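Local coordinates for protein p-nitrophenyl phosphatase (Pho2) (Archaeoglobus fulgidus, PDB 3QGM) that probably hydrolyses phosphate monoesters as a member of the haloacid dehalogenase (HAD) superfamily, and binds a metal ion, calcium in this crystal, at residues N90-T96 and A118-G124; A81-A85 and E104-L110; S50-R54 and A76-T80; I214-A219 and H248-P252. All coordinates share one frame; numbering follows the deposited sequence.

Interaction 1: N90-T96 and A118-G124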
loop_
_atom_site.group_PDB
_atom_site.type_symbol
_atom_site.label_atom_id
_atom_site.label_comp_id
_atom_site.label_asym_id
_atom_site.label_seq_id
_atom_site.Cartn_x
_atom_site.Cartn_y
_atom_site.Cartn_z
ATOM N N ASN A 90 -20.433 -20.336 9.258
ATOM C CA ASN A 90 -19.177 -21.048 9.483
ATOM C C ASN A 90 -18.199 -20.904 8.353
ATOM O O ASN A 90 -17.414 -21.803 8.120
ATOM C CB ASN A 90 -19.421 -22.537 9.757
ATOM C CG ASN A 90 -20.583 -22.764 10.692
ATOM O OD1 ASN A 90 -21.517 -23.492 10.353
ATOM N ND2 ASN A 90 -20.551 -22.128 11.878
ATOM N N ALA A 91 -18.207 -19.782 7.663
ATOM C CA ALA A 91 -17.228 -19.578 6.584
ATOM C C ALA A 91 -15.791 -19.649 7.125
ATOM O O ALA A 91 -15.540 -19.300 8.289
ATOM C CB ALA A 91 -17.475 -18.254 5.850
ATOM N N LYS A 92 -14.889 -20.136 6.279
ATOM C CA LYS A 92 -13.460 -20.216 6.573
ATOM C C LYS A 92 -12.840 -18.870 6.140
ATOM O O LYS A 92 -12.973 -18.448 4.988
ATOM C CB LYS A 92 -12.777 -21.362 5.803
ATOM C CG LYS A 92 -13.219 -22.799 6.130
ATOM C CD LYS A 92 -12.357 -23.771 5.245
ATOM C CE LYS A 92 -12.775 -25.205 5.358
ATOM N NZ LYS A 92 -14.244 -25.246 5.373
ATOM N N VAL A 93 -12.206 -18.203 7.088
ATOM C CA VAL A 93 -11.693 -16.871 6.933
ATOM C C VAL A 93 -10.199 -16.797 7.284
ATOM O O VAL A 93 -9.706 -17.514 8.179
ATOM C CB VAL A 93 -12.494 -15.847 7.805
ATOM C CG1 VAL A 93 -13.981 -15.936 7.538
ATOM C CG2 VAL A 93 -12.247 -16.045 9.303
ATOM N N PHE A 94 -9.496 -15.934 6.552
ATOM C CA PHE A 94 -8.131 -15.504 6.858
ATOM C C PHE A 94 -8.189 -13.988 7.008
ATOM O O PHE A 94 -8.816 -13.283 6.190
ATOM C CB PHE A 94 -7.160 -15.914 5.765
ATOM C CG PHE A 94 -5.818 -15.248 5.885
ATOM C CD1 PHE A 94 -4.869 -15.743 6.744
ATOM C CD2 PHE A 94 -5.556 -14.087 5.207
ATOM C CE1 PHE A 94 -3.654 -15.124 6.884
ATOM C CE2 PHE A 94 -4.357 -13.439 5.353
ATOM C CZ PHE A 94 -3.393 -13.966 6.208
ATOM N N THR A 95 -7.612 -13.503 8.091
ATOM C CA THR A 95 -7.582 -12.078 8.390
ATOM C C THR A 95 -6.164 -11.515 8.603
ATOM O O THR A 95 -5.278 -12.224 9.081
ATOM C CB THR A 95 -8.441 -11.763 9.587
ATOM O OG1 THR A 95 -8.518 -10.359 9.730
ATOM C CG2 THR A 95 -7.829 -12.421 10.895
ATOM N N THR A 96 -5.974 -10.243 8.230
ATOM C CA THR A 96 -4.739 -9.516 8.491
ATOM C C THR A 96 -4.820 -8.819 9.863
ATOM O O THR A 96 -3.861 -8.201 10.309
ATOM C CB THR A 96 -4.474 -8.418 7.441
ATOM O OG1 THR A 96 -5.558 -7.476 7.437
ATOM C CG2 THR A 96 -4.327 -8.998 6.038
ATOM N N ALA A 118 -8.684 -20.259 3.011
ATOM C CA ALA A 118 -9.776 -19.318 3.256
ATOM C C ALA A 118 -10.757 -19.210 2.105
ATOM O O ALA A 118 -10.338 -19.216 0.957
ATOM C CB ALA A 118 -9.201 -17.921 3.556
ATOM N N GLU A 119 -12.044 -19.070 2.416
ATOM C CA GLU A 119 -13.033 -18.582 1.463
ATOM C C GLU A 119 -13.184 -17.055 1.517
ATOM O O GLU A 119 -13.688 -16.465 0.582
ATOM C CB GLU A 119 -14.417 -19.170 1.726
ATOM C CG GLU A 119 -14.426 -20.560 2.335
ATOM C CD GLU A 119 -15.800 -20.880 2.923
ATOM O OE1 GLU A 119 -16.791 -20.486 2.250
ATOM O OE2 GLU A 119 -15.879 -21.468 4.033
ATOM N N TYR A 120 -12.806 -16.434 2.636
ATOM C CA TYR A 120 -12.873 -14.984 2.772
ATOM C C TYR A 120 -11.523 -14.435 3.214
ATOM O O TYR A 120 -10.875 -14.990 4.130
ATOM C CB TYR A 120 -13.914 -14.566 3.812
ATOM C CG TYR A 120 -15.381 -14.661 3.393
ATOM C CD1 TYR A 120 -16.023 -15.895 3.296
ATOM C CD2 TYR A 120 -16.122 -13.499 3.085
ATOM C CE1 TYR A 120 -17.372 -15.974 2.886
ATOM C CE2 TYR A 120 -17.468 -13.579 2.669
ATOM C CZ TYR A 120 -18.072 -14.821 2.592
ATOM O OH TYR A 120 -19.379 -14.894 2.240
ATOM N N LEU A 121 -11.137 -13.327 2.581
ATOM C CA LEU A 121 -10.074 -12.488 3.049
ATOM C C LEU A 121 -10.692 -11.319 3.806
ATOM O O LEU A 121 -11.492 -10.585 3.255
ATOM C CB LEU A 121 -9.221 -11.990 1.833
ATOM C CG LEU A 121 -8.198 -10.870 2.078
ATOM C CD1 LEU A 121 -7.167 -11.288 3.174
ATOM C CD2 LEU A 121 -7.515 -10.408 0.682
ATOM N N VAL A 122 -10.295 -11.141 5.061
ATOM C CA VAL A 122 -10.805 -10.110 5.941
ATOM C C VAL A 122 -9.651 -9.170 6.325
ATOM O O VAL A 122 -8.689 -9.563 6.963
ATOM C CB VAL A 122 -11.466 -10.741 7.193
ATOM C CG1 VAL A 122 -12.128 -9.698 8.060
ATOM C CG2 VAL A 122 -12.489 -11.789 6.747
ATOM N N VAL A 123 -9.716 -7.945 5.831
ATOM C CA VAL A 123 -8.619 -7.023 5.992
ATOM C C VAL A 123 -9.012 -6.075 7.093
ATOM O O VAL A 123 -10.026 -5.440 7.016
ATOM C CB VAL A 123 -8.361 -6.272 4.666
ATOM C CG1 VAL A 123 -7.629 -4.987 4.936
ATOM C CG2 VAL A 123 -7.582 -7.172 3.670
ATOM N N GLY A 124 -8.246 -6.053 8.161
ATOM C CA GLY A 124 -8.355 -5.055 9.207
ATOM C C GLY A 124 -6.925 -4.598 9.546
ATOM O O GLY A 124 -5.953 -5.319 9.281
HETATM O O HOH W 1 -17.223 -23.096 5.380
#

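Interaction 2: A81-A85 and E104-L110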
loop_
_atom_site.group_PDB
_atom_site.type_symbol
_atom_site.label_atom_id
_atom_site.label_comp_id
_atom_site.label_asym_id
_atom_site.label_seq_id
_atom_site.Cartn_x
_atom_site.Cartn_y
_atom_site.Cartn_z
ATOM N N ALA A 81 -17.774 -9.337 11.004
ATOM C CA ALA A 81 -17.922 -10.765 11.347
ATOM C C ALA A 81 -19.351 -11.239 11.103
ATOM O O ALA A 81 -19.570 -12.231 10.413
ATOM C CB ALA A 81 -17.490 -11.044 12.831
ATOM N N ARG A 82 -20.332 -10.490 11.592
ATOM C CA ARG A 82 -21.740 -10.852 11.371
ATOM C C ARG A 82 -22.192 -10.763 9.898
ATOM O O ARG A 82 -22.961 -11.607 9.441
ATOM C CB ARG A 82 -22.650 -9.973 12.232
ATOM C CG ARG A 82 -22.380 -10.115 13.699
ATOM C CD ARG A 82 -22.682 -11.466 14.303
ATOM N NE ARG A 82 -21.999 -11.573 15.606
ATOM C CZ ARG A 82 -22.316 -12.414 16.590
ATOM N NH1 ARG A 82 -23.371 -13.254 16.478
ATOM N NH2 ARG A 82 -21.593 -12.388 17.720
ATOM N N PHE A 83 -21.704 -9.769 9.166
ATOM C CA PHE A 83 -21.926 -9.699 7.729
ATOM C C PHE A 83 -21.482 -11.016 7.032
ATOM O O PHE A 83 -22.181 -11.580 6.220
ATOM C CB PHE A 83 -21.200 -8.461 7.132
ATOM C CG PHE A 83 -21.367 -8.330 5.653
ATOM C CD1 PHE A 83 -22.384 -7.553 5.122
ATOM C CD2 PHE A 83 -20.554 -9.048 4.786
ATOM C CE1 PHE A 83 -22.582 -7.491 3.715
ATOM C CE2 PHE A 83 -20.720 -8.982 3.409
ATOM C CZ PHE A 83 -21.747 -8.218 2.870
ATOM N N ILE A 84 -20.302 -11.510 7.349
ATOM C CA ILE A 84 -19.831 -12.717 6.721
ATOM C C ILE A 84 -20.667 -13.948 7.105
ATOM O O ILE A 84 -21.010 -14.783 6.260
ATOM C CB ILE A 84 -18.347 -12.922 7.031
ATOM C CG1 ILE A 84 -17.571 -11.707 6.482
ATOM C CG2 ILE A 84 -17.873 -14.230 6.445
ATOM C CD1 ILE A 84 -16.036 -11.676 6.717
ATOM N N ALA A 85 -20.922 -14.060 8.394
ATOM C CA ALA A 85 -21.601 -15.203 8.984
ATOM C C ALA A 85 -23.014 -15.366 8.400
ATOM O O ALA A 85 -23.488 -16.501 8.147
ATOM C CB ALA A 85 -21.666 -14.993 10.474
ATOM N N GLU A 104 -14.099 -11.379 17.169
ATOM C CA GLU A 104 -15.460 -11.189 16.673
ATOM C C GLU A 104 -15.720 -12.172 15.555
ATOM O O GLU A 104 -16.806 -12.711 15.411
ATOM C CB GLU A 104 -15.698 -9.748 16.193
ATOM C CG GLU A 104 -15.704 -8.703 17.325
ATOM C CD GLU A 104 -16.942 -8.822 18.268
ATOM O OE1 GLU A 104 -17.890 -9.550 17.923
ATOM O OE2 GLU A 104 -16.988 -8.162 19.329
ATOM N N LEU A 105 -14.702 -12.456 14.765
ATOM C CA LEU A 105 -14.840 -13.490 13.753
ATOM C C LEU A 105 -15.207 -14.845 14.373
ATOM O O LEU A 105 -16.097 -15.514 13.891
ATOM C CB LEU A 105 -13.589 -13.600 12.912
ATOM C CG LEU A 105 -13.294 -12.459 11.930
ATOM C CD1 LEU A 105 -11.902 -12.668 11.467
ATOM C CD2 LEU A 105 -14.295 -12.372 10.699
ATOM N N ARG A 106 -14.491 -15.255 15.418
ATOM C CA ARG A 106 -14.790 -16.508 16.122
ATOM C C ARG A 106 -16.125 -16.444 16.817
ATOM O O ARG A 106 -16.912 -17.385 16.744
ATOM C CB ARG A 106 -13.709 -16.885 17.135
ATOM C CG ARG A 106 -12.522 -17.545 16.502
ATOM C CD ARG A 106 -11.973 -18.792 17.300
ATOM N NE ARG A 106 -10.808 -19.390 16.619
ATOM C CZ ARG A 106 -9.628 -18.813 16.628
ATOM N NH1 ARG A 106 -9.490 -17.667 17.257
ATOM N NH2 ARG A 106 -8.589 -19.366 16.024
ATOM N N LEU A 107 -16.417 -15.309 17.425
ATOM C CA LEU A 107 -17.711 -15.153 18.104
ATOM C C LEU A 107 -18.903 -15.265 17.165
ATOM O O LEU A 107 -19.960 -15.690 17.571
ATOM C CB LEU A 107 -17.806 -13.832 18.869
ATOM C CG LEU A 107 -16.995 -13.667 20.143
ATOM C CD1 LEU A 107 -16.981 -12.197 20.538
ATOM C CD2 LEU A 107 -17.566 -14.506 21.309
ATOM N N ALA A 108 -18.727 -14.903 15.899
ATOM C CA ALA A 108 -19.795 -15.068 14.910
ATOM C C ALA A 108 -19.858 -16.471 14.323
ATOM O O ALA A 108 -20.623 -16.708 13.387
ATOM C CB ALA A 108 -19.677 -14.024 13.806
ATOM N N GLY A 109 -19.075 -17.414 14.859
ATOM C CA GLY A 109 -19.133 -18.814 14.359
ATOM C C GLY A 109 -18.220 -19.089 13.156
ATOM O O GLY A 109 -18.264 -20.171 12.593
ATOM N N LEU A 110 -17.394 -18.114 12.755
ATOM C CA LEU A 110 -16.492 -18.324 11.616
ATOM C C LEU A 110 -15.269 -19.165 12.006
ATOM O O LEU A 110 -14.900 -19.243 13.163
ATOM C CB LEU A 110 -16.062 -17.002 10.986
ATOM C CG LEU A 110 -17.251 -16.109 10.560
ATOM C CD1 LEU A 110 -16.854 -14.656 10.184
ATOM C CD2 LEU A 110 -18.132 -16.803 9.469
HETATM O O HOH W 2 -19.057 -11.432 16.143
HETATM O O HOH W 3 -20.039 -10.318 19.676
#

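Interaction 3: S50-R54 and A76-T80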
loop_
_atom_site.group_PDB
_atom_site.type_symbol
_atom_site.label_atom_id
_atom_site.label_comp_id
_atom_site.label_asym_id
_atom_site.label_seq_id
_atom_site.Cartn_x
_atom_site.Cartn_y
_atom_site.Cartn_z
ATOM N N SER A 50 -11.191 -1.036 14.146
ATOM C CA SER A 50 -10.821 -2.235 13.393
ATOM C C SER A 50 -10.246 -3.380 14.256
ATOM O O SER A 50 -10.109 -4.520 13.798
ATOM C CB SER A 50 -9.744 -1.800 12.376
ATOM O OG SER A 50 -9.253 -2.886 11.642
ATOM N N THR A 51 -9.877 -3.052 15.484
ATOM C CA THR A 51 -9.033 -3.866 16.299
ATOM C C THR A 51 -9.638 -4.319 17.629
ATOM O O THR A 51 -9.137 -5.251 18.217
ATOM C CB THR A 51 -7.720 -3.102 16.619
ATOM O OG1 THR A 51 -8.026 -1.954 17.433
ATOM C CG2 THR A 51 -6.988 -2.678 15.282
ATOM N N ARG A 52 -10.660 -3.641 18.131
ATOM C CA ARG A 52 -11.227 -4.013 19.419
ATOM C C ARG A 52 -12.625 -4.648 19.243
ATOM O O ARG A 52 -13.380 -4.320 18.303
ATOM C CB ARG A 52 -11.292 -2.805 20.347
ATOM C CG ARG A 52 -9.981 -2.022 20.557
ATOM C CD ARG A 52 -8.747 -2.865 20.893
ATOM N NE ARG A 52 -8.872 -3.765 22.047
ATOM C CZ ARG A 52 -8.612 -3.453 23.319
ATOM N NH1 ARG A 52 -8.253 -2.225 23.675
ATOM N NH2 ARG A 52 -8.761 -4.364 24.258
ATOM N N SER A 53 -12.917 -5.623 20.093
ATOM C CA SER A 53 -14.167 -6.357 20.049
ATOM C C SER A 53 -15.298 -5.435 20.499
ATOM O O SER A 53 -15.056 -4.399 21.160
ATOM C CB SER A 53 -14.055 -7.578 20.946
ATOM O OG SER A 53 -13.995 -7.200 22.317
ATOM N N ARG A 54 -16.533 -5.804 20.180
ATOM C CA ARG A 54 -17.674 -5.012 20.592
ATOM C C ARG A 54 -17.681 -4.812 22.094
ATOM O O ARG A 54 -17.961 -3.703 22.576
ATOM C CB ARG A 54 -19.003 -5.649 20.189
ATOM C CG ARG A 54 -20.181 -4.804 20.655
ATOM C CD ARG A 54 -21.540 -5.191 20.110
ATOM N NE ARG A 54 -21.895 -6.539 20.492
ATOM C CZ ARG A 54 -23.109 -7.085 20.344
ATOM N NH1 ARG A 54 -23.270 -8.342 20.683
ATOM N NH2 ARG A 54 -24.139 -6.409 19.817
ATOM N N ALA A 76 -16.965 -1.978 13.854
ATOM C CA ALA A 76 -16.662 -2.539 12.566
ATOM C C ALA A 76 -16.201 -3.974 12.698
ATOM O O ALA A 76 -16.450 -4.761 11.827
ATOM C CB ALA A 76 -15.574 -1.665 11.819
ATOM N N THR A 77 -15.512 -4.315 13.775
ATOM C CA THR A 77 -15.035 -5.684 13.926
ATOM C C THR A 77 -16.245 -6.636 13.997
ATOM O O THR A 77 -16.362 -7.618 13.232
ATOM C CB THR A 77 -14.202 -5.860 15.203
ATOM O OG1 THR A 77 -14.938 -5.365 16.326
ATOM C CG2 THR A 77 -12.796 -5.118 15.088
ATOM N N TYR A 78 -17.186 -6.288 14.868
ATOM C CA TYR A 78 -18.440 -7.100 14.984
ATOM C C TYR A 78 -19.275 -7.045 13.684
ATOM O O TYR A 78 -19.839 -8.071 13.239
ATOM C CB TYR A 78 -19.230 -6.589 16.194
ATOM C CG TYR A 78 -20.646 -7.070 16.363
ATOM C CD1 TYR A 78 -20.901 -8.196 17.116
ATOM C CD2 TYR A 78 -21.736 -6.388 15.797
ATOM C CE1 TYR A 78 -22.182 -8.664 17.332
ATOM C CE2 TYR A 78 -23.084 -6.874 15.980
ATOM C CZ TYR A 78 -23.264 -8.020 16.762
ATOM O OH TYR A 78 -24.499 -8.569 17.035
ATOM N N ALA A 79 -19.369 -5.856 13.066
ATOM C CA ALA A 79 -20.263 -5.700 11.938
ATOM C C ALA A 79 -19.714 -6.615 10.857
ATOM O O ALA A 79 -20.475 -7.306 10.164
ATOM C CB ALA A 79 -20.358 -4.204 11.450
ATOM N N THR A 80 -18.384 -6.650 10.736
ATOM C CA THR A 80 -17.757 -7.344 9.629
ATOM C C THR A 80 -17.962 -8.846 9.767
ATOM O O THR A 80 -18.293 -9.532 8.778
ATOM C CB THR A 80 -16.243 -7.025 9.555
ATOM O OG1 THR A 80 -16.073 -5.641 9.207
ATOM C CG2 THR A 80 -15.552 -7.949 8.539
#

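Interaction 4: I214-A219 and H248-P252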
loop_
_atom_site.group_PDB
_atom_site.type_symbol
_atom_site.label_atom_id
_atom_site.label_comp_id
_atom_site.label_asym_id
_atom_site.label_seq_id
_atom_site.Cartn_x
_atom_site.Cartn_y
_atom_site.Cartn_z
ATOM N N ILE A 214 -16.438 14.982 8.392
ATOM C CA ILE A 214 -17.308 15.215 7.233
ATOM C C ILE A 214 -17.228 14.074 6.262
ATOM O O ILE A 214 -18.246 13.534 5.827
ATOM C CB ILE A 214 -16.913 16.456 6.526
ATOM C CG1 ILE A 214 -17.003 17.629 7.506
ATOM C CG2 ILE A 214 -17.776 16.637 5.180
ATOM C CD1 ILE A 214 -18.068 18.615 7.240
ATOM N N ASP A 215 -16.012 13.663 5.947
ATOM C CA ASP A 215 -15.783 12.564 5.000
ATOM C C ASP A 215 -16.066 11.184 5.539
ATOM O O ASP A 215 -16.008 10.230 4.802
ATOM C CB ASP A 215 -14.335 12.569 4.520
ATOM C CG ASP A 215 -13.349 12.328 5.631
ATOM O OD1 ASP A 215 -12.358 11.646 5.374
ATOM O OD2 ASP A 215 -13.549 12.846 6.738
ATOM N N VAL A 216 -16.347 11.057 6.829
ATOM C CA VAL A 216 -16.720 9.768 7.363
ATOM C C VAL A 216 -18.189 9.800 7.784
ATOM O O VAL A 216 -19.045 9.089 7.237
ATOM C CB VAL A 216 -15.766 9.411 8.529
ATOM C CG1 VAL A 216 -16.196 8.144 9.238
ATOM C CG2 VAL A 216 -14.279 9.295 7.967
ATOM N N ASP A 217 -18.463 10.643 8.759
ATOM C CA ASP A 217 -19.765 10.647 9.414
ATOM C C ASP A 217 -20.831 11.340 8.571
ATOM O O ASP A 217 -21.924 10.808 8.417
ATOM C CB ASP A 217 -19.628 11.314 10.766
ATOM C CG ASP A 217 -18.596 10.606 11.610
ATOM O OD1 ASP A 217 -18.905 9.442 11.943
ATOM O OD2 ASP A 217 -17.473 11.165 11.828
ATOM N N VAL A 218 -20.505 12.501 8.029
ATOM C CA VAL A 218 -21.466 13.186 7.139
ATOM C C VAL A 218 -21.684 12.404 5.860
ATOM O O VAL A 218 -22.831 12.261 5.432
ATOM C CB VAL A 218 -21.115 14.634 6.869
ATOM C CG1 VAL A 218 -22.193 15.266 5.983
ATOM C CG2 VAL A 218 -21.028 15.357 8.191
ATOM N N ALA A 219 -20.628 11.815 5.296
ATOM C CA ALA A 219 -20.795 10.998 4.072
ATOM C C ALA A 219 -21.691 9.808 4.357
ATOM O O ALA A 219 -22.521 9.405 3.521
ATOM C CB ALA A 219 -19.438 10.500 3.523
ATOM N N HIS A 248 -13.917 18.036 1.310
ATOM C CA HIS A 248 -14.675 16.821 1.095
ATOM C C HIS A 248 -15.896 17.002 0.173
ATOM O O HIS A 248 -16.471 16.011 -0.293
ATOM C CB HIS A 248 -15.000 16.196 2.439
ATOM C CG HIS A 248 -13.782 15.955 3.287
ATOM N ND1 HIS A 248 -12.774 15.079 2.920
ATOM C CD2 HIS A 248 -13.404 16.481 4.481
ATOM C CE1 HIS A 248 -11.839 15.069 3.856
ATOM N NE2 HIS A 248 -12.196 15.909 4.816
ATOM N N GLY A 249 -16.248 18.252 -0.135
ATOM C CA GLY A 249 -17.389 18.539 -1.005
ATOM C C GLY A 249 -18.725 18.074 -0.442
ATOM O O GLY A 249 -19.628 17.693 -1.202
ATOM N N LEU A 250 -18.827 18.071 0.895
ATOM C CA LEU A 250 -20.048 17.754 1.636
ATOM C C LEU A 250 -20.298 18.807 2.730
ATOM O O LEU A 250 -19.360 19.380 3.301
ATOM C CB LEU A 250 -19.918 16.392 2.310
ATOM C CG LEU A 250 -19.786 15.154 1.440
ATOM C CD1 LEU A 250 -19.619 13.980 2.337
ATOM C CD2 LEU A 250 -21.003 14.966 0.541
ATOM N N LYS A 251 -21.575 19.051 3.002
ATOM C CA LYS A 251 -22.003 19.916 4.090
ATOM C C LYS A 251 -22.904 19.116 4.991
ATOM O O LYS A 251 -23.791 18.404 4.490
ATOM C CB LYS A 251 -22.839 21.095 3.580
ATOM C CG LYS A 251 -22.060 22.255 3.002
ATOM C CD LYS A 251 -22.824 23.576 3.180
ATOM C CE LYS A 251 -24.276 23.483 2.718
ATOM N NZ LYS A 251 -25.214 24.000 3.770
ATOM N N PRO A 252 -22.726 19.268 6.316
ATOM C CA PRO A 252 -23.685 18.697 7.256
ATOM C C PRO A 252 -24.978 19.527 7.271
ATOM O O PRO A 252 -24.951 20.669 6.900
ATOM C CB PRO A 252 -22.956 18.800 8.609
ATOM C CG PRO A 252 -22.102 20.042 8.480
ATOM C CD PRO A 252 -21.722 20.121 6.989
#

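Interaction 1: N90-T96 and A118-G124
The F94 ring meets L121 at its edge, with L121 CD1 lying in the ring plane 3.8 Å from F94 CD2; the two side chains leave their neighbouring strands in the same direction. The Y120 ring has the K92 carbonyl near its plane at one edge, while A91 CB approaches Y120 CE1 obliquely at 3.7 Å. F94 reaches its place because CG stands anti to the backbone N (chi1 168°), and its CB rests on A118 CB at 3.6 Å, the small alanine allowing this close approach. Parallel backbone pairing holds the strands: F94 N gives a nearly straight bond to Y120 O (2.9 Å, 174° at the hydrogen), and F94 O takes V122 N at 2.8 Å. The threonines add side-chain bonds at the C-terminal end. T95 OG1 donates to V122 O at 2.9 Å from above the carbonyl plane, and V122 O also receives T96 N; T96 OG1 donates to G124 O. At the other end E119 OE2 accepts K92 N at 2.8 Å, the donor coming from above the carboxylate plane, 54° out of it, while OE1 forms a salt bridge with K88. With an alanine in place of E119, K92 N would probably lose its acceptor and K88 its charged mate. V93, Y120 and V122 face helices 76-87 and 99-107, whereas F94 and L121 face helix 131-143. Branched and aromatic residues thus fill both sides of adjacent inner strands in a five-stranded parallel sheet, an α/β sandwich consistent with the C2-type cap of HAD phosphatases.

Interaction 2: A81-A85 and E104-L110
Helix 76-87 comes very close to the last turn of helix 99-107, the CA atoms of A81 and L105 lying only 4.8 Å apart, and the chain then turns back at G109 so that L110 also reaches the first helix. Such closeness needs small residues. A81 CB sits 3.1 Å from E104 O, leaving little room for anything larger than a methyl, and A108 CB fits beside A81 CB (3.8 Å) and near A85 CB. L110 packs beside the alanines: its CD1 touches A81 O at 3.6 Å and I84 CB, its CD2 reaches A85 CA, and the leucine and isoleucine side chains meet at about a right angle. L105 closes this greasy patch by placing CD2 against A81. At the polar margin R82 bends at chi2 (-66°), which folds the guanidinium back so that one face lies over A108, with A108 CA 4.0 Å above the plane of the R82 guanidinium, over its centre. Its charge does not touch E104; two waters lie between them, each donating to E104 OE1 and held only weakly by R82. E104 OE2 is committed to the backbone N of R54. The chain reversal rests on G109, whose positive phi (87°) suits glycine, and on two backbone bonds, L110 N to L105 O (3.1 Å) and G109 N to R106 O (2.9 Å). Together these make a Schellman motif, which ends helix 99-107 and delivers L110 to the interface of two helices that cover the same face of the cap's parallel sheet.

Interaction 3: S50-R54 and A76-T80
T77 is pressed tightly against the loop 50-54, by a methyl on one side and a hydroxyl on the other. Its CG2 abuts S50 O at 3.0 Å, a very close approach, while OG1 donates to R52 O at 2.7 Å, tilted 27° from the carbonyl plane. A threonine suits the place because chi1 (52°) aims one branch at each carbonyl. The guanidinium of R54 lies flat on one face of the Y78 ring, planes 20° apart and centres 4.0 Å, a cation-pi stack to which R54 CD adds a CH-pi contact. The loop follows strand 42-47, which in HAD enzymes carries the second sequence motif, and helix 76-87 probably leads into the cap; S53, the N-cap of helix 54-63, bonds I56 N weakly. A serine replacing Y78 would remove the face under R54, and the guanidinium would probably be freer to turn, since its ion pairs with E70 and D71 are long and weak. By contrast the outer side is loose. Y78 is partly exposed, and R52 is exposed and meets T77 through its backbone carbonyl alone, while T51 offers little beyond its backbone N, 3.6 Å from T77 CG2.

Interaction 4: I214-A219 and H248-P252
Helix 214-224 is a crossover helix of the HAD core, starting just after D212, a ligand of the calcium ion, and its I214, V218 and A219 rest on the loop 248-252. The I214 and L250 side chains run antiparallel alongside one another, with I214 CG2 3.6 Å from L250 CB. The other branch of the isoleucine extends to P252, where I214 CD1 meets P252 CD at 4.0 Å, so a β-branched residue serves two partners at once. L250 continues over the helix surface until its CD1 touches A219 CA at 3.6 Å; the small side chain of A219 lets the leucine methyl come this near. V218 CG2 lies 4.0 Å from P252 CB, with V218 CG1 near K251 O. The first turn is widened into a pi-type turn, A219 N bonding to I214 O at 3.0 Å. In topological terms the helix joins strands 207-211 and 227-231 in a β-α-β unit of the Rossmann-like sheet, and the loop runs into its edge strand 254-256; T228 and L230 lie beneath V218, I214 and P252. Helix 241-248 ends at H248, and G249, whose positive phi favours glycine, begins the loop. At the outer rim D215 stacks on H248. D215 CB sits 3.5 Å from the ring centroid as a CH-pi contact; chi1 (63°) places CG between the backbone N and the carbonyl carbon, beside the ring, and the carboxylate plane lies 12° from that of the ring. D215 OD2 packs 3.9 Å from H248 NE2, a stacking distance rather than that of a hydrogen bond.

In the fold
From the N terminus, interaction 3 comes first, closing the loop from the end of strand 42-47 through helix 54-63 to the start of helix 76-87. That helix then supplies interaction 2, closed by helix 99-107, and this crosses interaction 1, which closes the span through helix 99-107 and strand 111-112. The three adjoin: N90 bonds G109, and E104 links interaction 2 to R54 of interaction 3. Together they tie the cap sheet to its helices and to the loop from the core. Interaction 4 follows, closing the span through strand 227-231 and helix 241-248 in the C-terminal part of the core, near the metal site, the D215 side chain being about 9 Å from the calcium ion.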